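Local structure of death domain of pelle (Drosophila melanogaster, 1D2Z) at the interface of chains A and B. The protein acts as a serine/threonine kinase of the Toll pathway that sets embryonic dorsoventral polarity, its death domain binding that of Tube, which recruits it to the plasma membrane. Coordinates in Å, arbitrary orientation; residue numbers count along the deposited sequence, not the author numbering. Chains: chain A, Death domain of pelle; chain B, Death domain of TUBE.

Contact 1: the interface of chains A and B. Residues chain A 14, 70-74; chain B 120-121, 124, 138.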
ATOM      1  N   ARG A  14       7.986   6.458  -3.977  0.50 31.55           N
ATOM      2  CA  ARG A  14       8.543   6.466  -2.627  0.50 35.14           C
ATOM      3  C   ARG A  14      10.072   6.523  -2.611  0.50 34.72           C
ATOM      4  O   ARG A  14      10.668   6.902  -1.601  0.50 33.33           O
ATOM      5  CB  ARG A  14       8.053   5.239  -1.853  0.50 37.97           C
ATOM      6  CG  ARG A  14       8.279   3.933  -2.588  0.50 46.15           C
ATOM      7  CD  ARG A  14       7.568   2.764  -1.922  0.50 51.56           C
ATOM      8  NE  ARG A  14       7.683   1.549  -2.726  0.50 54.62           N
ATOM      9  CZ  ARG A  14       8.795   0.830  -2.847  0.50 57.79           C
ATOM     10  NH1 ARG A  14       9.902   1.190  -2.211  0.50 57.86           N
ATOM     11  NH2 ARG A  14       8.808  -0.238  -3.633  0.50 59.44           N
ATOM     12  N   GLY A  70       1.628   7.232  -3.514  1.00 29.99           N
ATOM     13  CA  GLY A  70       2.845   6.514  -3.852  1.00 30.33           C
ATOM     14  C   GLY A  70       3.164   5.430  -2.839  1.00 30.98           C
ATOM     15  O   GLY A  70       3.532   4.315  -3.199  1.00 31.91           O
ATOM     16  N   GLY A  71       2.988   5.753  -1.563  1.00 31.67           N
ATOM     17  CA  GLY A  71       3.274   4.802  -0.508  1.00 31.70           C
ATOM     18  C   GLY A  71       2.422   3.551  -0.505  1.00 30.98           C
ATOM     19  O   GLY A  71       2.928   2.450  -0.723  1.00 31.04           O
ATOM     20  N   GLN A  72       1.123   3.705  -0.282  1.00 29.48           N
ATOM     21  CA  GLN A  72       0.245   2.541  -0.238  1.00 29.20           C
ATOM     22  C   GLN A  72       0.074   1.793  -1.556  1.00 29.31           C
ATOM     23  O   GLN A  72       0.094   0.564  -1.579  1.00 27.13           O
ATOM     24  CB  GLN A  72      -1.137   2.913   0.304  1.00 29.25           C
ATOM     25  CG  GLN A  72      -2.093   1.725   0.342  1.00 26.71           C
ATOM     26  CD  GLN A  72      -3.494   2.089   0.781  1.00 26.74           C
ATOM     27  OE1 GLN A  72      -3.693   2.949   1.652  1.00 26.73           O
ATOM     28  NE2 GLN A  72      -4.481   1.423   0.187  1.00 25.54           N
ATOM     29  N   TYR A  73      -0.097   2.528  -2.650  1.00 32.07           N
ATOM     30  CA  TYR A  73      -0.324   1.900  -3.953  1.00 30.79           C
ATOM     31  C   TYR A  73       0.917   1.568  -4.765  1.00 31.20           C
ATOM     32  O   TYR A  73       0.811   1.044  -5.872  1.00 33.18           O
ATOM     33  CB  TYR A  73      -1.321   2.727  -4.758  1.00 29.60           C
ATOM     34  CG  TYR A  73      -2.559   3.047  -3.952  1.00 30.35           C
ATOM     35  CD1 TYR A  73      -3.597   2.122  -3.839  1.00 29.33           C
ATOM     36  CD2 TYR A  73      -2.670   4.246  -3.254  1.00 29.52           C
ATOM     37  CE1 TYR A  73      -4.708   2.379  -3.054  1.00 31.04           C
ATOM     38  CE2 TYR A  73      -3.780   4.518  -2.457  1.00 30.38           C
ATOM     39  CZ  TYR A  73      -4.797   3.576  -2.367  1.00 32.38           C
ATOM     40  OH  TYR A  73      -5.906   3.833  -1.612  1.00 33.76           O
ATOM     41  N   ASN A  74       2.088   1.875  -4.216  1.00 31.32           N
ATOM     42  CA  ASN A  74       3.361   1.561  -4.865  1.00 32.01           C
ATOM     43  C   ASN A  74       3.440   2.042  -6.317  1.00 29.64           C
ATOM     44  O   ASN A  74       3.884   1.307  -7.194  1.00 33.33           O
ATOM     45  CB  ASN A  74       3.598   0.040  -4.793  1.00 31.89           C
ATOM     46  CG  ASN A  74       5.063  -0.344  -4.964  1.00 35.17           C
ATOM     47  OD1 ASN A  74       5.964   0.450  -4.687  1.00 33.46           O
ATOM     48  ND2 ASN A  74       5.303  -1.576  -5.415  1.00 33.22           N
TER
ATOM     49  N   PHE B 120      -1.253  -2.446  -2.182  1.00 29.01           N
ATOM     50  CA  PHE B 120      -0.353  -2.907  -3.232  1.00 28.50           C
ATOM     51  C   PHE B 120       1.136  -2.900  -2.953  1.00 28.31           C
ATOM     52  O   PHE B 120       1.858  -3.745  -3.478  1.00 31.27           O
ATOM     53  CB  PHE B 120      -0.694  -2.235  -4.562  1.00 28.84           C
ATOM     54  CG  PHE B 120      -1.995  -2.717  -5.149  1.00 29.54           C
ATOM     55  CD1 PHE B 120      -2.105  -4.011  -5.645  1.00 29.99           C
ATOM     56  CD2 PHE B 120      -3.118  -1.901  -5.149  1.00 29.09           C
ATOM     57  CE1 PHE B 120      -3.326  -4.492  -6.132  1.00 30.97           C
ATOM     58  CE2 PHE B 120      -4.342  -2.370  -5.632  1.00 29.94           C
ATOM     59  CZ  PHE B 120      -4.445  -3.665  -6.123  1.00 29.54           C
ATOM     60  N   SER B 121       1.606  -1.978  -2.121  1.00 29.51           N
ATOM     61  CA  SER B 121       3.026  -1.940  -1.777  1.00 33.15           C
ATOM     62  C   SER B 121       3.374  -3.209  -1.004  1.00 33.54           C
ATOM     63  O   SER B 121       4.403  -3.844  -1.248  1.00 30.87           O
ATOM     64  CB  SER B 121       3.343  -0.721  -0.923  1.00 35.01           C
ATOM     65  OG  SER B 121       4.067   0.230  -1.667  1.00 46.44           O
ATOM     66  N   ASP B 124       2.774  -6.361  -3.441  1.00 29.81           N
ATOM     67  CA  ASP B 124       3.868  -6.517  -4.414  1.00 33.16           C
ATOM     68  C   ASP B 124       5.094  -7.120  -3.733  1.00 31.99           C
ATOM     69  O   ASP B 124       5.806  -7.944  -4.315  1.00 32.16           O
ATOM     70  CB  ASP B 124       4.255  -5.166  -5.045  1.00 30.99           C
ATOM     71  CG  ASP B 124       3.164  -4.591  -5.940  1.00 35.36           C
ATOM     72  OD1 ASP B 124       2.175  -5.299  -6.231  1.00 35.88           O
ATOM     73  OD2 ASP B 124       3.289  -3.419  -6.344  1.00 33.98           O
ATOM     74  N   ARG B 138      -3.715  -4.715 -11.129  1.00 36.12           N
ATOM     75  CA  ARG B 138      -4.342  -3.537 -10.551  1.00 36.43           C
ATOM     76  C   ARG B 138      -5.756  -3.347 -11.092  1.00 37.39           C
ATOM     77  O   ARG B 138      -6.089  -3.839 -12.172  1.00 39.07           O
ATOM     78  CB  ARG B 138      -3.522  -2.288 -10.899  1.00 34.33           C
ATOM     79  CG  ARG B 138      -2.076  -2.330 -10.436  1.00 36.98           C
ATOM     80  CD  ARG B 138      -2.011  -2.527  -8.939  1.00 34.32           C
ATOM     81  NE  ARG B 138      -0.646  -2.454  -8.440  1.00 32.20           N
ATOM     82  CZ  ARG B 138      -0.072  -1.343  -7.995  1.00 35.77           C
ATOM     83  NH1 ARG B 138      -0.748  -0.195  -7.982  1.00 29.94           N
ATOM     84  NH2 ARG B 138       1.180  -1.388  -7.547  1.00 36.19           N
TER

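Contact 2: the interface of chains A and B. Residues chain A 41-44, 47, 72-73; chain B 34, 118, 142-144.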
ATOM      1  N   VAL A  41      -7.293  10.765  -8.830  1.00 29.17           N
ATOM      2  CA  VAL A  41      -6.978   9.354  -8.584  1.00 30.55           C
ATOM      3  C   VAL A  41      -8.030   8.717  -7.676  1.00 31.24           C
ATOM      4  O   VAL A  41      -7.909   7.563  -7.275  1.00 31.60           O
ATOM      5  CB  VAL A  41      -5.568   9.174  -7.965  1.00 29.76           C
ATOM      6  CG1 VAL A  41      -4.516   9.797  -8.872  1.00 30.82           C
ATOM      7  CG2 VAL A  41      -5.514   9.782  -6.579  1.00 29.21           C
ATOM      8  N   LYS A  42      -9.048   9.500  -7.334  1.00 33.12           N
ATOM      9  CA  LYS A  42     -10.151   9.045  -6.497  1.00 34.80           C
ATOM     10  C   LYS A  42      -9.760   8.557  -5.105  1.00 34.12           C
ATOM     11  O   LYS A  42     -10.180   7.479  -4.683  1.00 34.90           O
ATOM     12  CB  LYS A  42     -10.960   7.961  -7.227  1.00 36.92           C
ATOM     13  CG  LYS A  42     -11.538   8.411  -8.557  1.00 41.10           C
ATOM     14  CD  LYS A  42     -12.306   7.288  -9.242  1.00 47.44           C
ATOM     15  CE  LYS A  42     -12.811   7.727 -10.614  1.00 52.54           C
ATOM     16  NZ  LYS A  42     -13.528   6.633 -11.339  1.00 56.55           N
ATOM     17  N   LEU A  43      -8.949   9.337  -4.395  1.00 30.92           N
ATOM     18  CA  LEU A  43      -8.566   8.975  -3.032  1.00 31.02           C
ATOM     19  C   LEU A  43      -9.843   8.987  -2.193  1.00 32.56           C
ATOM     20  O   LEU A  43     -10.778   9.742  -2.489  1.00 30.46           O
ATOM     21  CB  LEU A  43      -7.566   9.981  -2.442  1.00 28.04           C
ATOM     22  CG  LEU A  43      -6.117   9.973  -2.941  1.00 25.99           C
ATOM     23  CD1 LEU A  43      -5.266  10.873  -2.036  1.00 25.31           C
ATOM     24  CD2 LEU A  43      -5.570   8.560  -2.913  1.00 31.70           C
ATOM     25  N   TYR A  44      -9.875   8.161  -1.153  1.00 31.44           N
ATOM     26  CA  TYR A  44     -11.036   8.068  -0.278  1.00 33.16           C
ATOM     27  C   TYR A  44     -11.101   9.231   0.712  1.00 36.21           C
ATOM     28  O   TYR A  44     -10.094   9.910   0.958  1.00 35.08           O
ATOM     29  CB  TYR A  44     -11.052   6.715   0.441  1.00 30.59           C
ATOM     30  CG  TYR A  44     -11.416   5.562  -0.473  1.00 29.23           C
ATOM     31  CD1 TYR A  44     -10.432   4.883  -1.196  1.00 29.61           C
ATOM     32  CD2 TYR A  44     -12.748   5.164  -0.635  1.00 28.78           C
ATOM     33  CE1 TYR A  44     -10.760   3.842  -2.057  1.00 28.75           C
ATOM     34  CE2 TYR A  44     -13.088   4.117  -1.501  1.00 29.36           C
ATOM     35  CZ  TYR A  44     -12.089   3.464  -2.206  1.00 31.01           C
ATOM     36  OH  TYR A  44     -12.411   2.440  -3.071  1.00 32.55           O
ATOM     37  N   GLN A  47      -8.396   9.576   3.303  1.00 34.48           N
ATOM     38  CA  GLN A  47      -7.113   9.933   2.689  1.00 34.01           C
ATOM     39  C   GLN A  47      -7.085  11.434   2.386  1.00 34.45           C
ATOM     40  O   GLN A  47      -6.110  12.125   2.703  1.00 33.55           O
ATOM     41  CB  GLN A  47      -6.892   9.099   1.422  1.00 31.76           C
ATOM     42  CG  GLN A  47      -6.911   7.601   1.719  1.00 31.82           C
ATOM     43  CD  GLN A  47      -6.770   6.725   0.495  1.00 30.32           C
ATOM     44  OE1 GLN A  47      -7.551   6.824  -0.457  1.00 33.22           O
ATOM     45  NE2 GLN A  47      -5.797   5.817   0.535  1.00 30.78           N
ATOM     46  N   GLN A  72       1.123   3.705  -0.282  1.00 29.48           N
ATOM     47  CA  GLN A  72       0.245   2.541  -0.238  1.00 29.20           C
ATOM     48  C   GLN A  72       0.074   1.793  -1.556  1.00 29.31           C
ATOM     49  O   GLN A  72       0.094   0.564  -1.579  1.00 27.13           O
ATOM     50  CB  GLN A  72      -1.137   2.913   0.304  1.00 29.25           C
ATOM     51  CG  GLN A  72      -2.093   1.725   0.342  1.00 26.71           C
ATOM     52  CD  GLN A  72      -3.494   2.089   0.781  1.00 26.74           C
ATOM     53  OE1 GLN A  72      -3.693   2.949   1.652  1.00 26.73           O
ATOM     54  NE2 GLN A  72      -4.481   1.423   0.187  1.00 25.54           N
ATOM     55  N   TYR A  73      -0.097   2.528  -2.650  1.00 32.07           N
ATOM     56  CA  TYR A  73      -0.324   1.900  -3.953  1.00 30.79           C
ATOM     57  C   TYR A  73       0.917   1.568  -4.765  1.00 31.20           C
ATOM     58  O   TYR A  73       0.811   1.044  -5.872  1.00 33.18           O
ATOM     59  CB  TYR A  73      -1.321   2.727  -4.758  1.00 29.60           C
ATOM     60  CG  TYR A  73      -2.559   3.047  -3.952  1.00 30.35           C
ATOM     61  CD1 TYR A  73      -3.597   2.122  -3.839  1.00 29.33           C
ATOM     62  CD2 TYR A  73      -2.670   4.246  -3.254  1.00 29.52           C
ATOM     63  CE1 TYR A  73      -4.708   2.379  -3.054  1.00 31.04           C
ATOM     64  CE2 TYR A  73      -3.780   4.518  -2.457  1.00 30.38           C
ATOM     65  CZ  TYR A  73      -4.797   3.576  -2.367  1.00 32.38           C
ATOM     66  OH  TYR A  73      -5.906   3.833  -1.612  1.00 33.76           O
TER
ATOM     67  N   LYS B  34      -6.246  -1.384   8.071  1.00 34.09           N
ATOM     68  CA  LYS B  34      -7.092  -1.772   6.949  1.00 31.39           C
ATOM     69  C   LYS B  34      -7.075  -3.284   6.741  1.00 31.58           C
ATOM     70  O   LYS B  34      -8.114  -3.896   6.493  1.00 33.30           O
ATOM     71  CB  LYS B  34      -6.650  -1.054   5.677  1.00 31.22           C
ATOM     72  CG  LYS B  34      -6.656   0.462   5.795  1.00 34.67           C
ATOM     73  CD  LYS B  34      -6.222   1.110   4.492  1.00 34.27           C
ATOM     74  CE  LYS B  34      -6.115   2.610   4.641  1.00 36.50           C
ATOM     75  NZ  LYS B  34      -5.858   3.270   3.336  1.00 37.66           N
ATOM     76  N   GLU B 118      -6.408  -3.239  -1.274  1.00 24.35           N
ATOM     77  CA  GLU B 118      -5.605  -2.388  -2.158  1.00 27.59           C
ATOM     78  C   GLU B 118      -4.274  -1.929  -1.561  1.00 29.71           C
ATOM     79  O   GLU B 118      -3.778  -0.840  -1.877  1.00 28.11           O
ATOM     80  CB  GLU B 118      -6.413  -1.183  -2.657  1.00 27.03           C
ATOM     81  CG  GLU B 118      -7.675  -1.578  -3.423  1.00 26.86           C
ATOM     82  CD  GLU B 118      -8.290  -0.439  -4.230  1.00 27.69           C
ATOM     83  OE1 GLU B 118      -8.246   0.732  -3.790  1.00 30.03           O
ATOM     84  OE2 GLU B 118      -8.834  -0.725  -5.311  1.00 29.98           O
ATOM     85  N   GLY B 142      -9.926   3.870  -9.603  1.00 33.96           N
ATOM     86  CA  GLY B 142      -9.524   4.081  -8.229  1.00 33.08           C
ATOM     87  C   GLY B 142      -8.055   4.419  -8.046  1.00 32.40           C
ATOM     88  O   GLY B 142      -7.280   4.415  -9.005  1.00 33.14           O
ATOM     89  N   PRO B 143      -7.640   4.666  -6.795  1.00 31.54           N
ATOM     90  CA  PRO B 143      -6.270   5.017  -6.399  1.00 30.83           C
ATOM     91  C   PRO B 143      -5.192   3.977  -6.704  1.00 31.49           C
ATOM     92  O   PRO B 143      -4.018   4.320  -6.809  1.00 32.50           O
ATOM     93  CB  PRO B 143      -6.411   5.294  -4.903  1.00 31.37           C
ATOM     94  CG  PRO B 143      -7.561   4.396  -4.495  1.00 32.72           C
ATOM     95  CD  PRO B 143      -8.529   4.598  -5.619  1.00 30.85           C
ATOM     96  N   GLY B 144      -5.587   2.716  -6.876  1.00 30.50           N
ATOM     97  CA  GLY B 144      -4.613   1.679  -7.174  1.00 29.63           C
ATOM     98  C   GLY B 144      -4.378   1.428  -8.655  1.00 30.82           C
ATOM     99  O   GLY B 144      -3.464   0.691  -9.030  1.00 32.89           O
TER
HETATM  100  O   HOH W   1      -7.814   2.084  -1.493  1.00 28.80           O
HETATM  101  O   HOH W   2     -10.674   1.596  -4.970  1.00 29.16           O

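Contact 1: the interface of chains A and B
The guanidinium of B:Arg138 reaches the backbone carbonyl of A:Tyr73 while one of its faces lies on B:Phe120, whose CB sits over the group's centre. The same arginine lays its CD over the middle of the B:Phe120 ring, a fold made possible by the bend at chi2 (-58°). At the edge of the other guanidinium, that of A:Arg14, the amide of A:Asn74 lies in plane. From this position B:Arg138 NH1 donates to A:Tyr73 O at 2.9 Å, in the carbonyl plane, with NH2 adding a weak bond to the same oxygen.

Helix 61-73 of chain A ends here, and its last carbonyls meet the first turn of helix 120-130 of chain B. The hydroxyl OG of B:Ser121 comes almost head-on to A:Gly71 O, 2.7 Å away, and the amide N of B:Ser121 donates to A:Gln72 O at 3.0 Å. One helix thus gives acceptors from its C-terminal end to donors at the N-terminal end of the other.

A:Asn74 continues the pattern just past the helix. With CG anti to the backbone N (chi1 -159°), ND2 of A:Asn74 points nearly straight at the carboxylate OD2 of B:Asp124, 2.9 Å away, on the anti lone pair. The syn lone pair of B:Asp124 OD2 takes B:Arg138 NH2, at 3.2 Å, in a salt bridge within chain B. On the far side of the amide, A:Arg14 NE and NH2 both grip OD1 of A:Asn74, NE at 2.8 Å, which fixes the amide's rotation and probably polarises its N-H toward the aspartate. The site joins Pelle to Tube through their death domains, the pairing by which Tube recruits the kinase.

Contact 2: the interface of chains A and B
Loop 41-44 of chain A, with the start of helix 45-56 and the end of helix 61-73, meets the C-terminal tail segment of chain B, B:Gly142 to B:Gly144, the turn at B:Glu118 just before helix 120-130, and helix 31-38. Both partners are death domains, the helical-bundle family whose members commonly assemble by binding other death domains, and here a tail of Tube lies against this surface of Pelle.

B:Pro143 packs among A:Tyr73, A:Leu43 and A:Tyr44. Its CB lies over one face of the A:Tyr73 ring, displaced toward the rim, 3.8 Å from the ring centroid in a CH-pi contact, while CG of A:Gln72 packs on the opposite face. The phenol is therefore sandwiched between its own chain and the partner. A:Tyr44 meets the proline at about a right angle, its CE1 4.1 Å from CG of B:Pro143, and CD2 of A:Leu43 touches CB of B:Pro143 at 3.9 Å. At the ring's other margin, CA of B:Gly144 rests 3.5 Å from CD1 of A:Tyr73.

Polar groups fix the tyrosine from its hydroxyl end. A:Gln47 NE2 donates to A:Tyr73 OH at 2.9 Å, and its own OE1 accepts the backbone N of A:Tyr44, so one second-shell amide ties the helix to the loop and positions the phenol. Water 1 links A:Tyr73 OH to the carboxylate OE1 of B:Glu118, and water 2 bridges the same oxygen and A:Tyr44 OH.

Fully extended beyond CG, which is anti to the backbone N (chi1 179°), A:Gln72 spreads its amide between two parts of Tube. The side-chain amine NZ of B:Lys34 donates a hydrogen bond to A:Gln72 OE1, tip to tip, at 2.8 Å. A:Gln72 NE2 points almost straight (175° at H) to B:Glu118 O, 3.1 Å away, approaching from above the carbonyl plane.

Contact 1 and contact 2 are neighbouring parts of one Pelle–Tube interface, the centres of their C-alpha atoms about 9 Å apart. A:Gln72 and A:Tyr73, at the end of helix 61-73, belong to both: their backbone carbonyls serve contact 1 and their side chains contact 2. On Tube, the start of helix 120-130 and the turn before it are divided in a similar way, and the tail segment runs from B:Arg138 in contact 1 to B:Gly144 in contact 2. A single helix end on Pelle is thus engaged by both the body and the tail of Tube, which may couple helix docking to placement of the tail.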